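Local coordinates for protein methyl-coenzyme M reductase subunit beta (PDB 1E6Y) that forms the beta subunit of methyl-coenzyme M reductase I, which releases methane from methyl-coenzyme M with coenzyme B as reductant in the last step of methanogenesis, at residues E[20-31]-E[230-238]; E[46-54]-E[68-78]. All coordinates share one frame; numbering follows the deposited sequence.

Contact 1: E[20-31]-E[230-238]; sequences IMSLAPTRNAAI and ERHQLLGLA
The forked end of Leu-234 fills a hollow formed by the 3-10 turn 20-23 and the start of the loop after it, CD1 3.3 Å from Ile-20 O and CD2 3.6 Å from Ala-24 CA, a two-armed fit that suits leucine. Ile-20 CG1 stands between backbone N and carbonyl carbon (chi1 64°), which carries CD1 to within 3.9 Å of Leu-235 CG and turns CG2 to the small Ala-238. Leu-23 CD1 settles on the same alanine, 3.7 Å from its CB. Met-21, bent at chi2 and chi3, lays its thioether across Glu-230 and ends over the Arg-231 backbone. Arg-27 and Glu-230 come from opposite directions in a salt bridge: NH2 reaches OE2 at 2.9 Å from above the carboxylate plane, the two planes 39° apart. NH2 also donates to Met-21 O, and NH1 to Val-91 O of the second subunit. Were Arg-27 an alanine, the Glu-230 carboxylate would probably lose its cationic mate, and Met-21 O and that Val-91 O a donor each. Water 1 bridges Thr-26 OG1 and Glu-230 OE2. An apolar contact closed by a salt bridge thus joins the N-terminal family region to helix 228-241, beside the second subunit.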
loop_
_atom_site.group_PDB
_atom_site.type_symbol
_atom_site.label_atom_id
_atom_site.label_comp_id
_atom_site.label_asym_id
_atom_site.label_seq_id
_atom_site.Cartn_x
_atom_site.Cartn_y
_atom_site.Cartn_z
ATOM N N ILE E 20 -4.053 7.590 -40.677
ATOM C CA ILE E 20 -4.284 7.384 -39.249
ATOM C C ILE E 20 -2.986 7.179 -38.466
ATOM O O ILE E 20 -2.925 7.479 -37.275
ATOM C CB ILE E 20 -5.247 6.197 -38.983
ATOM C CG1 ILE E 20 -4.630 4.884 -39.458
ATOM C CG2 ILE E 20 -6.582 6.446 -39.670
ATOM C CD1 ILE E 20 -5.387 3.664 -38.993
ATOM N N MET E 21 -1.931 6.757 -39.157
ATOM C CA MET E 21 -0.615 6.606 -38.536
ATOM C C MET E 21 -0.033 7.946 -38.091
ATOM O O MET E 21 0.746 8.004 -37.139
ATOM C CB MET E 21 0.357 5.929 -39.502
ATOM C CG MET E 21 0.048 4.471 -39.763
ATOM S SD MET E 21 0.216 3.465 -38.278
ATOM C CE MET E 21 -1.043 2.228 -38.577
ATOM N N SER E 22 -0.411 9.017 -38.784
ATOM C CA SER E 22 0.058 10.354 -38.442
ATOM C C SER E 22 -0.639 10.874 -37.190
ATOM O O SER E 22 -0.247 11.898 -36.636
ATOM C CB SER E 22 -0.185 11.318 -39.607
ATOM O OG SER E 22 -1.562 11.613 -39.738
ATOM N N LEU E 23 -1.690 10.172 -36.768
ATOM C CA LEU E 23 -2.450 10.530 -35.574
ATOM C C LEU E 23 -1.915 9.852 -34.312
ATOM O O LEU E 23 -2.393 10.125 -33.210
ATOM C CB LEU E 23 -3.928 10.163 -35.763
ATOM C CG LEU E 23 -4.652 10.827 -36.939
ATOM C CD1 LEU E 23 -6.080 10.309 -37.025
ATOM C CD2 LEU E 23 -4.636 12.341 -36.771
ATOM N N ALA E 24 -0.950 8.950 -34.477
ATOM C CA ALA E 24 -0.345 8.253 -33.344
ATOM C C ALA E 24 0.309 9.249 -32.393
ATOM O O ALA E 24 1.006 10.166 -32.831
ATOM C CB ALA E 24 0.685 7.253 -33.834
ATOM N N PRO E 25 0.096 9.081 -31.076
ATOM C CA PRO E 25 0.803 9.878 -30.066
ATOM C C PRO E 25 2.317 9.893 -30.278
ATOM O O PRO E 25 2.980 10.900 -30.030
ATOM C CB PRO E 25 0.416 9.198 -28.755
ATOM C CG PRO E 25 -0.954 8.664 -29.030
ATOM C CD PRO E 25 -0.880 8.167 -30.453
ATOM N N THR E 26 2.829 8.804 -30.844
ATOM C CA THR E 26 4.258 8.632 -31.072
ATOM C C THR E 26 4.768 9.360 -32.325
ATOM O O THR E 26 5.977 9.445 -32.546
ATOM C CB THR E 26 4.608 7.136 -31.188
ATOM O OG1 THR E 26 3.687 6.502 -32.084
ATOM C CG2 THR E 26 4.526 6.461 -29.821
ATOM N N ARG E 27 3.849 9.887 -33.135
ATOM C CA ARG E 27 4.221 10.591 -34.363
ATOM C C ARG E 27 3.640 11.992 -34.446
ATOM O O ARG E 27 4.194 12.856 -35.141
ATOM C CB ARG E 27 3.732 9.814 -35.605
ATOM C CG ARG E 27 4.371 8.452 -35.737
ATOM C CD ARG E 27 4.016 7.738 -37.054
ATOM N NE ARG E 27 4.414 6.339 -36.920
ATOM C CZ ARG E 27 3.575 5.372 -36.485
ATOM N NH1 ARG E 27 4.041 4.148 -36.349
ATOM N NH2 ARG E 27 2.333 5.739 -36.219
ATOM N N ASN E 28 2.486 12.207 -33.821
ATOM C CA ASN E 28 1.750 13.456 -34.000
ATOM C C ASN E 28 2.291 14.577 -33.118
ATOM O O ASN E 28 2.230 14.500 -31.891
ATOM C CB ASN E 28 0.259 13.242 -33.716
ATOM C CG ASN E 28 -0.596 14.413 -34.167
ATOM O OD1 ASN E 28 -0.785 15.381 -33.430
ATOM N ND2 ASN E 28 -1.106 14.335 -35.390
ATOM N N ALA E 29 2.760 15.646 -33.757
ATOM C CA ALA E 29 3.357 16.776 -33.053
ATOM C C ALA E 29 2.364 17.507 -32.150
ATOM O O ALA E 29 2.714 17.907 -31.041
ATOM C CB ALA E 29 3.975 17.751 -34.055
ATOM N N ALA E 30 1.123 17.657 -32.613
ATOM C CA ALA E 30 0.081 18.328 -31.830
ATOM C C ALA E 30 -0.261 17.564 -30.551
ATOM O O ALA E 30 -0.360 18.154 -29.475
ATOM C CB ALA E 30 -1.175 18.525 -32.676
ATOM N N ILE E 31 -0.421 16.249 -30.669
ATOM C CA ILE E 31 -0.680 15.406 -29.506
ATOM C C ILE E 31 0.496 15.425 -28.530
ATOM O O ILE E 31 0.302 15.560 -27.322
ATOM C CB ILE E 31 -0.988 13.950 -29.929
ATOM C CG1 ILE E 31 -2.320 13.907 -30.684
ATOM C CG2 ILE E 31 -1.040 13.036 -28.701
ATOM C CD1 ILE E 31 -2.705 12.536 -31.178
ATOM N N GLU E 230 -1.674 -1.297 -33.335
ATOM C CA GLU E 230 -1.547 0.128 -33.616
ATOM C C GLU E 230 -2.647 0.608 -34.556
ATOM O O GLU E 230 -3.345 1.571 -34.236
ATOM C CB GLU E 230 -0.176 0.484 -34.202
ATOM C CG GLU E 230 -0.055 1.984 -34.477
ATOM C CD GLU E 230 1.343 2.449 -34.831
ATOM O OE1 GLU E 230 2.051 1.743 -35.576
ATOM O OE2 GLU E 230 1.704 3.570 -34.416
ATOM N N ARG E 231 -2.822 -0.061 -35.699
ATOM C CA ARG E 231 -3.945 0.285 -36.583
ATOM C C ARG E 231 -5.267 0.219 -35.819
ATOM O O ARG E 231 -6.118 1.087 -35.922
ATOM C CB ARG E 231 -3.987 -0.669 -37.784
ATOM C CG ARG E 231 -5.220 -0.492 -38.675
ATOM C CD ARG E 231 -5.264 -1.524 -39.815
ATOM N NE ARG E 231 -6.349 -1.120 -40.721
ATOM C CZ ARG E 231 -7.532 -1.710 -40.868
ATOM N NH1 ARG E 231 -8.409 -1.170 -41.714
ATOM N NH2 ARG E 231 -7.866 -2.815 -40.208
ATOM N N HIS E 232 -5.412 -0.828 -35.009
ATOM C CA HIS E 232 -6.626 -1.039 -34.217
ATOM C C HIS E 232 -6.979 0.167 -33.342
ATOM O O HIS E 232 -8.108 0.664 -33.383
ATOM C CB HIS E 232 -6.461 -2.284 -33.341
ATOM C CG HIS E 232 -7.725 -2.721 -32.670
ATOM N ND1 HIS E 232 -8.093 -2.282 -31.414
ATOM C CD2 HIS E 232 -8.699 -3.572 -33.070
ATOM C CE1 HIS E 232 -9.236 -2.846 -31.071
ATOM N NE2 HIS E 232 -9.626 -3.634 -32.057
ATOM N N GLN E 233 -6.001 0.669 -32.592
ATOM C CA GLN E 233 -6.243 1.787 -31.684
ATOM C C GLN E 233 -6.399 3.119 -32.414
ATOM O O GLN E 233 -7.206 3.959 -32.019
ATOM C CB GLN E 233 -5.117 1.880 -30.649
ATOM C CG GLN E 233 -5.055 0.683 -29.701
ATOM C CD GLN E 233 -6.396 0.383 -29.055
ATOM O OE1 GLN E 233 -7.011 -0.646 -29.331
ATOM N NE2 GLN E 233 -6.865 1.290 -28.205
ATOM N N LEU E 234 -5.676 3.276 -33.519
ATOM C CA LEU E 234 -5.696 4.527 -34.271
ATOM C C LEU E 234 -6.977 4.715 -35.080
ATOM O O LEU E 234 -7.425 5.843 -35.273
ATOM C CB LEU E 234 -4.472 4.618 -35.185
ATOM C CG LEU E 234 -3.146 4.829 -34.449
ATOM C CD1 LEU E 234 -2.007 4.910 -35.446
ATOM C CD2 LEU E 234 -3.217 6.096 -33.614
ATOM N N LEU E 235 -7.586 3.616 -35.520
ATOM C CA LEU E 235 -8.925 3.680 -36.102
ATOM C C LEU E 235 -9.938 4.146 -35.053
ATOM O O LEU E 235 -10.783 4.996 -35.332
ATOM C CB LEU E 235 -9.335 2.314 -36.660
ATOM C CG LEU E 235 -8.698 1.914 -37.995
ATOM C CD1 LEU E 235 -8.976 0.448 -38.270
ATOM C CD2 LEU E 235 -9.242 2.785 -39.120
ATOM N N GLY E 236 -9.784 3.654 -33.826
ATOM C CA GLY E 236 -10.608 4.121 -32.724
ATOM C C GLY E 236 -10.409 5.598 -32.422
ATOM O O GLY E 236 -11.378 6.357 -32.345
ATOM N N LEU E 237 -9.153 6.014 -32.294
ATOM C CA LEU E 237 -8.825 7.422 -32.074
ATOM C C LEU E 237 -9.391 8.318 -33.177
ATOM O O LEU E 237 -10.039 9.327 -32.892
ATOM C CB LEU E 237 -7.305 7.608 -31.988
ATOM C CG LEU E 237 -6.785 9.047 -31.880
ATOM C CD1 LEU E 237 -7.288 9.701 -30.604
ATOM C CD2 LEU E 237 -5.273 9.041 -31.902
ATOM N N ALA E 238 -9.157 7.941 -34.431
ATOM C CA ALA E 238 -9.599 8.743 -35.568
ATOM C C ALA E 238 -11.119 8.882 -35.612
ATOM O O ALA E 238 -11.646 9.993 -35.695
ATOM C CB ALA E 238 -9.094 8.130 -36.870
HETATM O O HOH W 1 3.679 3.847 -32.657
#

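Contact 2: E[46-54]-E[68-78]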
loop_
_atom_site.group_PDB
_atom_site.type_symbol
_atom_site.label_atom_id
_atom_site.label_comp_id
_atom_site.label_asym_id
_atom_site.label_seq_id
_atom_site.Cartn_x
_atom_site.Cartn_y
_atom_site.Cartn_z
ATOM N N LEU E 46 -3.366 30.811 -5.267
ATOM C CA LEU E 46 -2.787 31.879 -4.458
ATOM C C LEU E 46 -3.729 32.322 -3.347
ATOM O O LEU E 46 -3.293 32.606 -2.229
ATOM C CB LEU E 46 -2.439 33.079 -5.339
ATOM C CG LEU E 46 -1.375 32.869 -6.415
ATOM C CD1 LEU E 46 -1.091 34.197 -7.100
ATOM C CD2 LEU E 46 -0.107 32.305 -5.792
ATOM N N ALA E 47 -5.019 32.402 -3.664
ATOM C CA ALA E 47 -6.034 32.703 -2.661
ATOM C C ALA E 47 -6.024 31.639 -1.564
ATOM O O ALA E 47 -6.086 31.961 -0.376
ATOM C CB ALA E 47 -7.413 32.784 -3.313
ATOM N N GLY E 48 -5.858 30.381 -1.969
ATOM C CA GLY E 48 -5.790 29.285 -1.019
ATOM C C GLY E 48 -4.590 29.366 -0.097
ATOM O O GLY E 48 -4.708 29.125 1.103
ATOM N N ILE E 49 -3.428 29.696 -0.659
ATOM C CA ILE E 49 -2.217 29.878 0.136
ATOM C C ILE E 49 -2.414 30.991 1.163
ATOM O O ILE E 49 -2.139 30.802 2.346
ATOM C CB ILE E 49 -0.995 30.219 -0.759
ATOM C CG1 ILE E 49 -0.641 29.019 -1.639
ATOM C CG2 ILE E 49 0.204 30.597 0.102
ATOM C CD1 ILE E 49 0.334 29.334 -2.738
ATOM N N GLN E 50 -2.955 32.123 0.713
ATOM C CA GLN E 50 -3.182 33.272 1.584
ATOM C C GLN E 50 -4.103 32.923 2.752
ATOM O O GLN E 50 -3.797 33.232 3.904
ATOM C CB GLN E 50 -3.775 34.435 0.785
ATOM C CG GLN E 50 -3.976 35.704 1.602
ATOM C CD GLN E 50 -4.283 36.911 0.741
ATOM O OE1 GLN E 50 -3.858 36.994 -0.410
ATOM N NE2 GLN E 50 -5.015 37.864 1.303
ATOM N N GLY E 51 -5.201 32.236 2.450
ATOM C CA GLY E 51 -6.110 31.786 3.491
ATOM C C GLY E 51 -5.469 30.792 4.443
ATOM O O GLY E 51 -5.623 30.903 5.663
ATOM N N ALA E 52 -4.714 29.845 3.889
ATOM C CA ALA E 52 -4.013 28.842 4.686
ATOM C C ALA E 52 -2.987 29.479 5.620
ATOM O O ALA E 52 -2.876 29.090 6.786
ATOM C CB ALA E 52 -3.331 27.834 3.770
ATOM N N LEU E 53 -2.248 30.463 5.110
ATOM C CA LEU E 53 -1.254 31.175 5.909
ATOM C C LEU E 53 -1.897 31.880 7.094
ATOM O O LEU E 53 -1.393 31.807 8.214
ATOM C CB LEU E 53 -0.516 32.204 5.052
ATOM C CG LEU E 53 0.535 31.665 4.084
ATOM C CD1 LEU E 53 0.968 32.769 3.137
ATOM C CD2 LEU E 53 1.721 31.125 4.864
ATOM N N ALA E 54 -3.037 32.519 6.848
ATOM C CA ALA E 54 -3.710 33.316 7.867
ATOM C C ALA E 54 -4.354 32.453 8.950
ATOM O O ALA E 54 -4.277 32.780 10.134
ATOM C CB ALA E 54 -4.760 34.211 7.221
ATOM N N ARG E 68 -0.125 30.315 14.683
ATOM C CA ARG E 68 1.042 30.440 13.809
ATOM C C ARG E 68 0.655 31.259 12.575
ATOM O O ARG E 68 1.179 31.069 11.483
ATOM C CB ARG E 68 1.588 29.068 13.443
ATOM C CG ARG E 68 1.983 28.138 14.584
ATOM C CD ARG E 68 3.129 28.741 15.412
ATOM N NE ARG E 68 4.236 29.036 14.498
ATOM C CZ ARG E 68 5.063 28.156 13.968
ATOM N NH1 ARG E 68 6.018 28.550 13.126
ATOM N NH2 ARG E 68 4.988 26.856 14.250
ATOM N N GLY E 69 -0.343 32.121 12.756
ATOM C CA GLY E 69 -0.908 32.867 11.646
ATOM C C GLY E 69 0.058 33.830 10.986
ATOM O O GLY E 69 0.829 34.516 11.661
ATOM N N LEU E 70 0.061 33.826 9.656
ATOM C CA LEU E 70 0.844 34.775 8.874
ATOM C C LEU E 70 -0.078 35.509 7.906
ATOM O O LEU E 70 -0.803 34.884 7.132
ATOM C CB LEU E 70 1.948 34.050 8.093
ATOM C CG LEU E 70 3.020 33.315 8.907
ATOM C CD1 LEU E 70 3.913 32.521 7.970
ATOM C CD2 LEU E 70 3.844 34.309 9.716
ATOM N N ASN E 71 -0.093 36.835 8.000
ATOM C CA ASN E 71 -0.966 37.654 7.167
ATOM C C ASN E 71 -0.197 38.266 6.004
ATOM O O ASN E 71 0.365 39.357 6.115
ATOM C CB ASN E 71 -1.619 38.754 8.008
ATOM C CG ASN E 71 -2.409 38.198 9.169
ATOM O OD1 ASN E 71 -3.220 37.287 9.000
ATOM N ND2 ASN E 71 -2.131 38.693 10.369
ATOM N N TYR E 72 -0.094 37.497 4.924
ATOM C CA TYR E 72 0.591 37.939 3.715
ATOM C C TYR E 72 -0.448 38.212 2.638
ATOM O O TYR E 72 -1.364 37.412 2.431
ATOM C CB TYR E 72 1.553 36.859 3.215
ATOM C CG TYR E 72 2.666 36.482 4.171
ATOM C CD1 TYR E 72 2.997 37.297 5.257
ATOM C CD2 TYR E 72 3.419 35.328 3.961
ATOM C CE1 TYR E 72 4.054 36.970 6.106
ATOM C CE2 TYR E 72 4.477 34.997 4.797
ATOM C CZ TYR E 72 4.790 35.821 5.864
ATOM O OH TYR E 72 5.851 35.493 6.675
ATOM N N ASP E 73 -0.293 39.330 1.940
ATOM C CA ASP E 73 -1.186 39.643 0.835
ATOM C C ASP E 73 -0.685 38.985 -0.447
ATOM O O ASP E 73 -0.042 39.627 -1.277
ATOM C CB ASP E 73 -1.293 41.160 0.652
ATOM C CG ASP E 73 -2.413 41.558 -0.298
ATOM O OD1 ASP E 73 -3.223 40.691 -0.690
ATOM O OD2 ASP E 73 -2.481 42.751 -0.653
ATOM N N ILE E 74 -0.971 37.695 -0.588
ATOM C CA ILE E 74 -0.518 36.927 -1.742
ATOM C C ILE E 74 -1.212 37.404 -3.018
ATOM O O ILE E 74 -0.554 37.721 -4.008
ATOM C CB ILE E 74 -0.799 35.416 -1.555
ATOM C CG1 ILE E 74 -0.224 34.930 -0.216
ATOM C CG2 ILE E 74 -0.217 34.626 -2.722
ATOM C CD1 ILE E 74 1.283 35.067 -0.091
ATOM N N VAL E 75 -2.538 37.498 -2.966
ATOM C CA VAL E 75 -3.339 37.878 -4.124
ATOM C C VAL E 75 -3.050 39.313 -4.580
ATOM O O VAL E 75 -2.938 39.577 -5.778
ATOM C CB VAL E 75 -4.849 37.715 -3.817
ATOM C CG1 VAL E 75 -5.693 38.240 -4.976
ATOM C CG2 VAL E 75 -5.167 36.246 -3.563
ATOM N N GLY E 76 -2.861 40.216 -3.622
ATOM C CA GLY E 76 -2.576 41.603 -3.951
ATOM C C GLY E 76 -1.204 41.819 -4.560
ATOM O O GLY E 76 -0.929 42.877 -5.128
ATOM N N ASN E 77 -0.342 40.813 -4.445
ATOM C CA ASN E 77 1.004 40.870 -5.006
ATOM C C ASN E 77 1.184 39.816 -6.097
ATOM O O ASN E 77 2.309 39.447 -6.431
ATOM C CB ASN E 77 2.043 40.655 -3.900
ATOM C CG ASN E 77 2.168 41.850 -2.976
ATOM O OD1 ASN E 77 2.842 42.825 -3.298
ATOM N ND2 ASN E 77 1.501 41.790 -1.831
ATOM N N ALA E 78 0.073 39.396 -6.697
ATOM C CA ALA E 78 0.056 38.278 -7.640
ATOM C C ALA E 78 0.981 38.468 -8.840
ATOM O O ALA E 78 1.617 37.515 -9.295
ATOM C CB ALA E 78 -1.365 38.020 -8.119
HETATM O O HOH W 2 -2.116 35.277 4.833
HETATM O O HOH W 3 -5.951 40.330 -0.663
HETATM O O HOH W 4 -0.747 29.688 9.851
HETATM O O HOH W 5 -3.531 35.307 10.987
#
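Gln-50 reaches from helix 46-55 to the loop and accepts from Val-75 N through OE1 at 2.9 Å, a nearly straight bond (177° at the hydrogen) arriving almost along the C=O axis. With CG opposite the backbone N (chi1 -177°), its extended chain brings the amide to the loop backbone. Beside it Ile-74 lays CG1 against Gln-50 CB at 3.7 Å and CG2 against Leu-46 CB, its beta-branch filling the angle between two helix turns. Further along, Leu-53 CD1 approaches Tyr-72 CD2 obliquely at 3.6 Å, and Leu-53 O receives Leu-70 N at 2.9 Å from above its carbonyl plane. The loop 68-78 doubles back along helix 46-55 and leads into helix 78-89, with helices 125-141 and 149-157 packing on Ile-49, Leu-53, Leu-70, Tyr-72 and Ile-74. Asp-73 shapes the turn: it centres an inverse gamma turn, and its OD1 accepts from Gly-76 N in an Asx motif, where a side chain at the glycine would clash with the carboxylate. Asn-77 ND2 grips Asp-73 O in the carbonyl plane. Water 3 ties Gln-50 NE2 to Asp-73 OD1. Farther out, Phe-142 stacks on Tyr-72 and Thr-144 bonds its hydroxyl, while Asp-148 holds Arg-68 by a salt bridge.

Overall arrangement
Contact 2 is nested in sequence within the span closed by contact 1: segment 20-31 comes first, then 46-54 and 68-78, and only much later 230-238. In space the two lie on opposite sides of the chain's centre, about 45 Å between centres and about 27 Å between nearest atoms, without touching. Helix 29-40 and strand 41-45 carry the chain from one to the other. Contact 1 joins the N-terminal family region to helix 228-241 of the C-terminal one, whereas contact 2 stays local, within the N-terminal region, between helix 46-55 and the loop that leads into helix 78-89. Both lie away from the coenzyme sites, consistent with a part in the subunit's architecture.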